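Local coordinates for protein ATP-dependent DNA helicase RecQ (Porphyromonas gingivalis, PDB 3IUO) that probably couples ATP hydrolysis to unwinding of duplex DNA in the 3'-5' direction, this chain being its C-terminal piece, which includes a helix-turn-helix domain, at residues B[28-38]-B[62-70]; B[46-54]-B[107-115]. All coordinates share one frame; numbering follows the deposited sequence.

The centres of contact 1 (28-38 with 62-70) and contact 2 (46-54 with 107-115) lie about 11 Å apart in an all-helical chain. Their segments alternate along the sequence: helix 46-58, one half of contact 2, falls between the two halves of contact 1. Contact 1 belongs to the helix-turn-helix part, joining the turn between helices 15-30 and 35-41 to helix 66-72; contact 2 joins helix 46-58 of that part to helix 106-121 near the end of the chain. The two also touch directly, through a D66–K115 salt bridge and the packing of I63 against V53, so helix 106-121 packs against the helix-turn-helix part.

Contact 1 of 2, residues B[28-38]-B[62-70]; sequences QIDRKVALDDI and RINIDYFIN
The Y67 ring packs one face against the backbone of K32, whose CA sits 3.7 Å from the Y67 ring centroid and 19° off the ring normal, a CH-pi contact. CG and CD of K32 continue over the same ring. At the ring edge, near its plane, Y67 OH donates to V33 O at 2.6 Å; relative to the carbonyl, the hydroxyl lies 39° out of plane. Y67 reaches this turn with CG between its own backbone N and carbonyl carbon.

The turn itself is a Schellman motif: K32, at positive phi, follows the last turn of helix 15-30, with V33 N bonded to Q28 O and K32 N to I29 O. One water accepts from K32 NZ and donates to I29 O and N64 O, tying the turn to the loop before helix 66-72; a second donates to N64 OD1, accepts from Y67 N and takes a weak bond from K32 NZ. N64 OD1 also takes D66 N at 2.9 Å, forming an Asx turn at the helix start.

F68 presents a ring face to helix 35-41: L35 CB stands 3.8 Å from the F68 centroid and only 7° off the normal. Beside the phenol end of Y67, I65 CG2 meets both I29 CG2 and L35 CD1 at 4.0 Å, while I29 CD1 abuts I63 CD1.

These apolar groups extend into the neighbouring helices. I63 also packs on V53 and V57 of helix 46-58, F68 touches F46 there, and I65 rests on L111 and I114 of helix 106-121; contact 1 thus joins the helix-turn-helix turn to helix 66-72, against both of those helices.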
loop_
_atom_site.group_PDB
_atom_site.type_symbol
_atom_site.label_atom_id
_atom_site.label_comp_id
_atom_site.label_asym_id
_atom_site.label_seq_id
_atom_site.Cartn_x
_atom_site.Cartn_y
_atom_site.Cartn_z
ATOM N N GLN B 28 14.326 -17.811 12.217
ATOM C CA GLN B 28 14.215 -18.892 11.233
ATOM C C GLN B 28 14.569 -18.414 9.824
ATOM O O GLN B 28 15.302 -19.086 9.091
ATOM C CB GLN B 28 12.826 -19.537 11.260
ATOM C CG GLN B 28 12.635 -20.495 12.445
ATOM C CD GLN B 28 11.173 -20.813 12.672
ATOM O OE1 GLN B 28 10.343 -19.911 12.888
ATOM N NE2 GLN B 28 10.839 -22.087 12.622
ATOM N N ILE B 29 14.081 -17.233 9.459
ATOM C CA ILE B 29 14.345 -16.722 8.128
ATOM C C ILE B 29 15.825 -16.407 8.006
ATOM O O ILE B 29 16.436 -16.695 6.983
ATOM C CB ILE B 29 13.484 -15.493 7.804
ATOM C CG1 ILE B 29 12.013 -15.920 7.567
ATOM C CG2 ILE B 29 14.026 -14.758 6.569
ATOM C CD1 ILE B 29 11.022 -14.764 7.521
ATOM N N ASP B 30 16.419 -15.861 9.066
ATOM C CA ASP B 30 17.850 -15.558 9.044
ATOM C C ASP B 30 18.675 -16.826 8.857
ATOM O O ASP B 30 19.737 -16.787 8.231
ATOM C CB ASP B 30 18.278 -14.835 10.323
ATOM C CG ASP B 30 19.692 -14.241 10.225
ATOM O OD1 ASP B 30 20.235 -14.075 9.110
ATOM O OD2 ASP B 30 20.279 -13.936 11.284
ATOM N N ARG B 31 18.166 -17.930 9.407
ATOM C CA ARG B 31 18.812 -19.246 9.309
ATOM C C ARG B 31 18.419 -19.982 8.027
ATOM O O ARG B 31 18.756 -21.153 7.863
ATOM C CB ARG B 31 18.499 -20.134 10.527
ATOM C CG ARG B 31 19.009 -19.598 11.868
ATOM C CD ARG B 31 18.977 -20.621 13.009
ATOM N NE ARG B 31 17.904 -21.622 12.913
ATOM C CZ ARG B 31 16.735 -21.569 13.558
ATOM N NH1 ARG B 31 16.444 -20.555 14.370
ATOM N NH2 ARG B 31 15.850 -22.550 13.398
ATOM N N LYS B 32 17.707 -19.307 7.130
ATOM C CA LYS B 32 17.377 -19.847 5.808
ATOM C C LYS B 32 16.496 -21.106 5.865
ATOM O O LYS B 32 16.690 -22.060 5.099
ATOM C CB LYS B 32 18.653 -20.084 4.974
ATOM C CG LYS B 32 19.164 -18.899 4.159
ATOM C CD LYS B 32 19.149 -17.542 4.851
ATOM C CE LYS B 32 20.327 -16.666 4.378
ATOM N NZ LYS B 32 19.900 -15.312 3.900
ATOM N N VAL B 33 15.570 -21.128 6.818
ATOM C CA VAL B 33 14.588 -22.214 6.925
ATOM C C VAL B 33 13.479 -21.909 5.910
ATOM O O VAL B 33 13.010 -20.782 5.840
ATOM C CB VAL B 33 13.990 -22.291 8.351
ATOM C CG1 VAL B 33 12.966 -23.412 8.462
ATOM C CG2 VAL B 33 15.095 -22.490 9.369
ATOM N N ALA B 34 13.061 -22.908 5.132
ATOM C CA ALA B 34 12.043 -22.697 4.096
ATOM C C ALA B 34 10.752 -22.193 4.735
ATOM O O ALA B 34 10.372 -22.637 5.821
ATOM C CB ALA B 34 11.797 -23.979 3.301
ATOM N N LEU B 35 10.103 -21.235 4.078
ATOM C CA LEU B 35 8.918 -20.606 4.657
ATOM C C LEU B 35 7.790 -21.598 4.919
ATOM O O LEU B 35 7.091 -21.485 5.929
ATOM C CB LEU B 35 8.443 -19.418 3.821
ATOM C CG LEU B 35 9.025 -18.064 4.261
ATOM C CD1 LEU B 35 10.527 -18.005 4.010
ATOM C CD2 LEU B 35 8.302 -16.915 3.562
ATOM N N ASP B 36 7.623 -22.578 4.040
ATOM C CA ASP B 36 6.612 -23.597 4.287
ATOM C C ASP B 36 6.975 -24.439 5.534
ATOM O O ASP B 36 6.094 -24.814 6.310
ATOM C CB ASP B 36 6.303 -24.436 3.026
ATOM C CG ASP B 36 7.548 -25.037 2.375
ATOM O OD1 ASP B 36 8.678 -24.520 2.550
ATOM O OD2 ASP B 36 7.388 -26.047 1.668
ATOM N N ASP B 37 8.268 -24.683 5.759
ATOM C CA ASP B 37 8.717 -25.348 6.987
ATOM C C ASP B 37 8.519 -24.476 8.227
ATOM O O ASP B 37 8.136 -24.974 9.292
ATOM C CB ASP B 37 10.176 -25.811 6.887
ATOM C CG ASP B 37 10.369 -26.941 5.890
ATOM O OD1 ASP B 37 9.372 -27.569 5.466
ATOM O OD2 ASP B 37 11.539 -27.203 5.537
ATOM N N ILE B 38 8.751 -23.173 8.087
ATOM C CA ILE B 38 8.466 -22.257 9.179
ATOM C C ILE B 38 6.963 -22.315 9.544
ATOM O O ILE B 38 6.615 -22.408 10.711
ATOM C CB ILE B 38 8.897 -20.791 8.827
ATOM C CG1 ILE B 38 10.413 -20.705 8.619
ATOM C CG2 ILE B 38 8.461 -19.834 9.914
ATOM C CD1 ILE B 38 10.922 -19.304 8.199
ATOM N N ARG B 62 14.196 -5.774 8.312
ATOM C CA ARG B 62 14.724 -6.093 6.988
ATOM C C ARG B 62 14.988 -7.580 6.866
ATOM O O ARG B 62 16.077 -8.056 7.144
ATOM C CB ARG B 62 16.000 -5.267 6.697
ATOM C CG ARG B 62 16.415 -5.345 5.224
ATOM C CD ARG B 62 17.666 -4.468 4.972
ATOM N NE ARG B 62 18.043 -4.521 3.545
ATOM C CZ ARG B 62 17.633 -3.659 2.610
ATOM N NH1 ARG B 62 16.832 -2.621 2.895
ATOM N NH2 ARG B 62 18.054 -3.865 1.349
ATOM N N ILE B 63 14.005 -8.315 6.413
ATOM C CA ILE B 63 14.205 -9.752 6.213
ATOM C C ILE B 63 14.563 -10.042 4.769
ATOM O O ILE B 63 14.123 -9.317 3.832
ATOM C CB ILE B 63 12.963 -10.548 6.589
ATOM C CG1 ILE B 63 11.761 -10.067 5.776
ATOM C CG2 ILE B 63 12.678 -10.426 8.098
ATOM C CD1 ILE B 63 10.595 -11.049 5.837
ATOM N N ASN B 64 15.306 -11.129 4.580
ATOM C CA ASN B 64 15.602 -11.557 3.253
ATOM C C ASN B 64 15.094 -12.953 2.986
ATOM O O ASN B 64 15.554 -13.907 3.590
ATOM C CB ASN B 64 17.096 -11.457 2.948
ATOM C CG ASN B 64 17.334 -11.508 1.453
ATOM O OD1 ASN B 64 17.127 -12.536 0.829
ATOM N ND2 ASN B 64 17.667 -10.361 0.860
ATOM N N ILE B 65 14.139 -13.058 2.061
ATOM C CA ILE B 65 13.581 -14.371 1.692
ATOM C C ILE B 65 13.957 -14.835 0.271
ATOM O O ILE B 65 13.262 -15.670 -0.314
ATOM C CB ILE B 65 12.027 -14.412 1.900
ATOM C CG1 ILE B 65 11.322 -13.347 1.064
ATOM C CG2 ILE B 65 11.692 -14.199 3.389
ATOM C CD1 ILE B 65 9.829 -13.635 0.827
ATOM N N ASP B 66 15.016 -14.256 -0.294
ATOM C CA ASP B 66 15.475 -14.636 -1.645
ATOM C C ASP B 66 15.766 -16.119 -1.747
ATOM O O ASP B 66 15.446 -16.731 -2.769
ATOM C CB ASP B 66 16.747 -13.890 -2.057
ATOM C CG ASP B 66 16.530 -12.407 -2.262
ATOM O OD1 ASP B 66 15.363 -11.956 -2.277
ATOM O OD2 ASP B 66 17.550 -11.689 -2.405
ATOM N N TYR B 67 16.352 -16.702 -0.697
ATOM C CA TYR B 67 16.706 -18.121 -0.699
ATOM C C TYR B 67 15.481 -18.997 -0.975
ATOM O O TYR B 67 15.573 -20.007 -1.656
ATOM C CB TYR B 67 17.331 -18.501 0.641
ATOM C CG TYR B 67 16.381 -18.479 1.815
ATOM C CD1 TYR B 67 15.718 -19.630 2.226
ATOM C CD2 TYR B 67 16.150 -17.296 2.528
ATOM C CE1 TYR B 67 14.847 -19.612 3.306
ATOM C CE2 TYR B 67 15.274 -17.261 3.611
ATOM C CZ TYR B 67 14.620 -18.418 3.985
ATOM O OH TYR B 67 13.773 -18.386 5.065
ATOM N N PHE B 68 14.332 -18.594 -0.444
ATOM C CA PHE B 68 13.104 -19.352 -0.622
ATOM C C PHE B 68 12.435 -19.049 -1.966
ATOM O O PHE B 68 12.060 -19.967 -2.698
ATOM C CB PHE B 68 12.163 -19.122 0.567
ATOM C CG PHE B 68 10.818 -19.792 0.425
ATOM C CD1 PHE B 68 10.671 -21.144 0.690
ATOM C CD2 PHE B 68 9.699 -19.053 0.041
ATOM C CE1 PHE B 68 9.425 -21.766 0.571
ATOM C CE2 PHE B 68 8.469 -19.650 -0.080
ATOM C CZ PHE B 68 8.324 -21.022 0.183
ATOM N N ILE B 69 12.295 -17.771 -2.290
ATOM C CA ILE B 69 11.698 -17.361 -3.569
ATOM C C ILE B 69 12.457 -17.983 -4.740
ATOM O O ILE B 69 11.841 -18.559 -5.646
ATOM C CB ILE B 69 11.657 -15.836 -3.718
ATOM C CG1 ILE B 69 10.646 -15.259 -2.717
ATOM C CG2 ILE B 69 11.367 -15.430 -5.181
ATOM C CD1 ILE B 69 10.561 -13.783 -2.776
ATOM N N ASN B 70 13.787 -17.883 -4.712
ATOM C CA ASN B 70 14.623 -18.459 -5.778
ATOM C C ASN B 70 14.508 -19.988 -5.916
ATOM O O ASN B 70 14.706 -20.538 -7.008
ATOM C CB ASN B 70 16.087 -18.049 -5.586
ATOM C CG ASN B 70 16.301 -16.537 -5.695
ATOM O OD1 ASN B 70 15.564 -15.828 -6.385
ATOM N ND2 ASN B 70 17.315 -16.040 -4.996
HETATM O O HOH W 1 17.443 -14.757 5.284
HETATM O O HOH W 2 18.324 -15.146 1.020
#

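Contact 2 of 2, residues B[46-54]-B[107-115]; sequences FPELLSEVE and EEIRLVRIK
Helices 46-54 and 107-115 run nearly parallel, 20° between their directions and 10.6 Å between axes at closest approach. R110 bridges the gap with a side-on, two-nitrogen salt bridge to E54: its NE donates almost straight to E54 OE2 at 2.9 Å and its NH2 to E54 OE1 at 3.0 Å. Both acceptors lie near the guanidinium plane, although the carboxylate is turned 42° from it. NH2 also donates to S51 OG, and L50 CB sits 3.5 Å above the centre of one guanidinium face, so bonds at the edge and packing on a face fix the group's rotation. A bend at chi3 (77°) turns the R110 guanidinium out of the line of its CB–CD chain and across toward helix 46-54. Water 3 donates to E54 OE2 and R110 O and accepts from R113 NH1; R113 has its salt bridge with D91.

Beside this polar group, L50 CD2 meets L111 CD2 at 3.5 Å and V53 CG1 meets I114 CG2 at 3.7 Å. Toward the N-terminal ends, E107 OE1 approaches F46 CD2 obliquely at 3.5 Å. L50 sits among E107, R110, L111 and I114, and R110 among P47, L50, S51 and E54: reciprocal knobs-into-holes packing of near-parallel helices, 46-58 from the helix-turn-helix part and 106-121 near the C-terminus.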
loop_
_atom_site.group_PDB
_atom_site.type_symbol
_atom_site.label_atom_id
_atom_site.label_comp_id
_atom_site.label_asym_id
_atom_site.label_seq_id
_atom_site.Cartn_x
_atom_site.Cartn_y
_atom_site.Cartn_z
ATOM N N PHE B 46 0.048 -21.775 5.093
ATOM C CA PHE B 46 0.960 -20.876 4.388
ATOM C C PHE B 46 0.483 -19.416 4.366
ATOM O O PHE B 46 1.251 -18.499 4.689
ATOM C CB PHE B 46 1.291 -21.388 2.979
ATOM C CG PHE B 46 2.529 -20.768 2.407
ATOM C CD1 PHE B 46 3.777 -21.126 2.887
ATOM C CD2 PHE B 46 2.446 -19.809 1.413
ATOM C CE1 PHE B 46 4.923 -20.537 2.384
ATOM C CE2 PHE B 46 3.582 -19.212 0.906
ATOM C CZ PHE B 46 4.831 -19.583 1.381
ATOM N N PRO B 47 -0.795 -19.187 4.016
ATOM C CA PRO B 47 -1.244 -17.793 4.005
ATOM C C PRO B 47 -1.173 -17.106 5.368
ATOM O O PRO B 47 -0.884 -15.902 5.424
ATOM C CB PRO B 47 -2.692 -17.900 3.531
ATOM C CG PRO B 47 -2.727 -19.149 2.763
ATOM C CD PRO B 47 -1.835 -20.088 3.492
ATOM N N GLU B 48 -1.411 -17.854 6.443
ATOM C CA GLU B 48 -1.254 -17.316 7.789
ATOM C C GLU B 48 0.202 -16.950 8.054
ATOM O O GLU B 48 0.473 -15.932 8.683
ATOM C CB GLU B 48 -1.725 -18.305 8.854
ATOM C CG GLU B 48 -3.241 -18.518 8.922
ATOM C CD GLU B 48 -3.652 -19.720 9.784
ATOM O OE1 GLU B 48 -2.844 -20.655 9.987
ATOM O OE2 GLU B 48 -4.811 -19.744 10.242
ATOM N N LEU B 49 1.131 -17.778 7.594
ATOM C CA LEU B 49 2.552 -17.415 7.736
ATOM C C LEU B 49 2.858 -16.117 6.978
ATOM O O LEU B 49 3.520 -15.220 7.508
ATOM C CB LEU B 49 3.468 -18.561 7.291
ATOM C CG LEU B 49 4.952 -18.185 7.380
ATOM C CD1 LEU B 49 5.380 -17.785 8.798
ATOM C CD2 LEU B 49 5.763 -19.304 6.850
ATOM N N LEU B 50 2.362 -16.016 5.745
ATOM C CA LEU B 50 2.544 -14.809 4.959
ATOM C C LEU B 50 2.056 -13.582 5.709
ATOM O O LEU B 50 2.723 -12.535 5.674
ATOM C CB LEU B 50 1.869 -14.911 3.584
ATOM C CG LEU B 50 2.482 -15.902 2.581
ATOM C CD1 LEU B 50 1.588 -16.022 1.353
ATOM C CD2 LEU B 50 3.894 -15.518 2.178
ATOM N N SER B 51 0.907 -13.712 6.385
ATOM C CA SER B 51 0.375 -12.584 7.151
ATOM C C SER B 51 1.318 -12.168 8.273
ATOM O O SER B 51 1.510 -10.981 8.516
ATOM C CB SER B 51 -1.006 -12.883 7.674
ATOM O OG SER B 51 -1.915 -13.038 6.600
ATOM N N GLU B 52 1.907 -13.146 8.954
ATOM C CA GLU B 52 2.879 -12.821 10.009
ATOM C C GLU B 52 4.154 -12.176 9.466
ATOM O O GLU B 52 4.662 -11.206 10.041
ATOM C CB GLU B 52 3.269 -14.068 10.798
ATOM C CG GLU B 52 2.097 -14.770 11.458
ATOM C CD GLU B 52 1.485 -14.004 12.620
ATOM O OE1 GLU B 52 2.125 -13.075 13.154
ATOM O OE2 GLU B 52 0.359 -14.366 13.029
ATOM N N VAL B 53 4.649 -12.687 8.345
ATOM C CA VAL B 53 5.860 -12.109 7.706
ATOM C C VAL B 53 5.536 -10.674 7.227
ATOM O O VAL B 53 6.349 -9.776 7.378
ATOM C CB VAL B 53 6.351 -12.996 6.562
ATOM C CG1 VAL B 53 7.459 -12.301 5.799
ATOM C CG2 VAL B 53 6.817 -14.344 7.110
ATOM N N GLU B 54 4.331 -10.441 6.691
ATOM C CA GLU B 54 3.935 -9.078 6.353
ATOM C C GLU B 54 3.952 -8.123 7.571
ATOM O O GLU B 54 4.499 -7.020 7.507
ATOM C CB GLU B 54 2.560 -9.064 5.679
ATOM C CG GLU B 54 2.640 -9.676 4.285
ATOM C CD GLU B 54 1.295 -10.133 3.681
ATOM O OE1 GLU B 54 0.260 -10.201 4.377
ATOM O OE2 GLU B 54 1.286 -10.477 2.488
ATOM N N GLU B 107 -0.429 -15.848 -3.646
ATOM C CA GLU B 107 0.791 -16.212 -2.918
ATOM C C GLU B 107 2.085 -15.753 -3.588
ATOM O O GLU B 107 3.015 -15.279 -2.898
ATOM C CB GLU B 107 0.828 -17.698 -2.594
ATOM C CG GLU B 107 -0.186 -18.042 -1.531
ATOM C CD GLU B 107 -0.239 -19.507 -1.206
ATOM O OE1 GLU B 107 0.681 -20.244 -1.614
ATOM O OE2 GLU B 107 -1.203 -19.911 -0.514
ATOM N N GLU B 108 2.162 -15.884 -4.908
ATOM C CA GLU B 108 3.362 -15.406 -5.609
ATOM C C GLU B 108 3.535 -13.909 -5.416
ATOM O O GLU B 108 4.638 -13.442 -5.124
ATOM C CB GLU B 108 3.270 -15.698 -7.093
ATOM C CG GLU B 108 3.538 -17.124 -7.463
ATOM C CD GLU B 108 3.317 -17.351 -8.952
ATOM O OE1 GLU B 108 2.167 -17.163 -9.439
ATOM O OE2 GLU B 108 4.294 -17.709 -9.639
ATOM N N ILE B 109 2.428 -13.180 -5.556
ATOM C CA ILE B 109 2.425 -11.728 -5.483
ATOM C C ILE B 109 2.757 -11.286 -4.064
ATOM O O ILE B 109 3.578 -10.368 -3.887
ATOM C CB ILE B 109 1.082 -11.128 -5.952
ATOM C CG1 ILE B 109 0.904 -11.355 -7.457
ATOM C CG2 ILE B 109 1.046 -9.632 -5.630
ATOM C CD1 ILE B 109 -0.507 -11.064 -7.946
ATOM N N ARG B 110 2.152 -11.940 -3.066
ATOM C CA ARG B 110 2.483 -11.632 -1.674
ATOM C C ARG B 110 3.967 -11.843 -1.340
ATOM O O ARG B 110 4.570 -11.012 -0.650
ATOM C CB ARG B 110 1.611 -12.412 -0.689
ATOM C CG ARG B 110 0.186 -11.939 -0.737
ATOM C CD ARG B 110 -0.701 -12.820 0.118
ATOM N NE ARG B 110 -0.542 -12.520 1.543
ATOM C CZ ARG B 110 -1.129 -13.200 2.518
ATOM N NH1 ARG B 110 -1.873 -14.268 2.245
ATOM N NH2 ARG B 110 -0.978 -12.829 3.778
ATOM N N LEU B 111 4.561 -12.953 -1.805
ATOM C CA LEU B 111 5.978 -13.220 -1.574
ATOM C C LEU B 111 6.869 -12.132 -2.161
ATOM O O LEU B 111 7.814 -11.670 -1.507
ATOM C CB LEU B 111 6.369 -14.589 -2.152
ATOM C CG LEU B 111 5.925 -15.771 -1.276
ATOM C CD1 LEU B 111 6.114 -17.115 -2.030
ATOM C CD2 LEU B 111 6.695 -15.850 0.069
ATOM N N VAL B 112 6.615 -11.753 -3.407
ATOM C CA VAL B 112 7.492 -10.791 -4.047
ATOM C C VAL B 112 7.287 -9.429 -3.397
ATOM O O VAL B 112 8.256 -8.679 -3.289
ATOM C CB VAL B 112 7.293 -10.725 -5.571
ATOM C CG1 VAL B 112 8.233 -9.699 -6.220
ATOM C CG2 VAL B 112 7.569 -12.094 -6.146
ATOM N N ARG B 113 6.053 -9.135 -2.984
ATOM C CA ARG B 113 5.746 -7.862 -2.320
ATOM C C ARG B 113 6.528 -7.771 -0.987
ATOM O O ARG B 113 7.048 -6.710 -0.660
ATOM C CB ARG B 113 4.239 -7.777 -2.097
ATOM C CG ARG B 113 3.771 -6.502 -1.389
ATOM C CD ARG B 113 2.269 -6.420 -1.324
ATOM N NE ARG B 113 1.841 -5.233 -0.557
ATOM C CZ ARG B 113 1.637 -5.243 0.750
ATOM N NH1 ARG B 113 1.837 -6.361 1.446
ATOM N NH2 ARG B 113 1.273 -4.126 1.360
ATOM N N ILE B 114 6.611 -8.870 -0.245
ATOM C CA ILE B 114 7.462 -8.908 0.987
ATOM C C ILE B 114 8.895 -8.550 0.660
ATOM O O ILE B 114 9.507 -7.698 1.320
ATOM C CB ILE B 114 7.362 -10.277 1.699
ATOM C CG1 ILE B 114 5.972 -10.402 2.354
ATOM C CG2 ILE B 114 8.505 -10.505 2.697
ATOM C CD1 ILE B 114 5.557 -11.848 2.573
ATOM N N LYS B 115 9.445 -9.197 -0.372
ATOM C CA LYS B 115 10.821 -8.948 -0.802
ATOM C C LYS B 115 11.001 -7.450 -1.143
ATOM O O LYS B 115 11.947 -6.784 -0.689
ATOM C CB LYS B 115 11.101 -9.813 -2.023
ATOM C CG LYS B 115 12.426 -9.481 -2.708
ATOM C CD LYS B 115 12.612 -10.395 -3.888
ATOM C CE LYS B 115 13.672 -9.868 -4.853
ATOM N NZ LYS B 115 15.047 -9.902 -4.241
HETATM O O HOH W 3 2.772 -9.158 0.736
#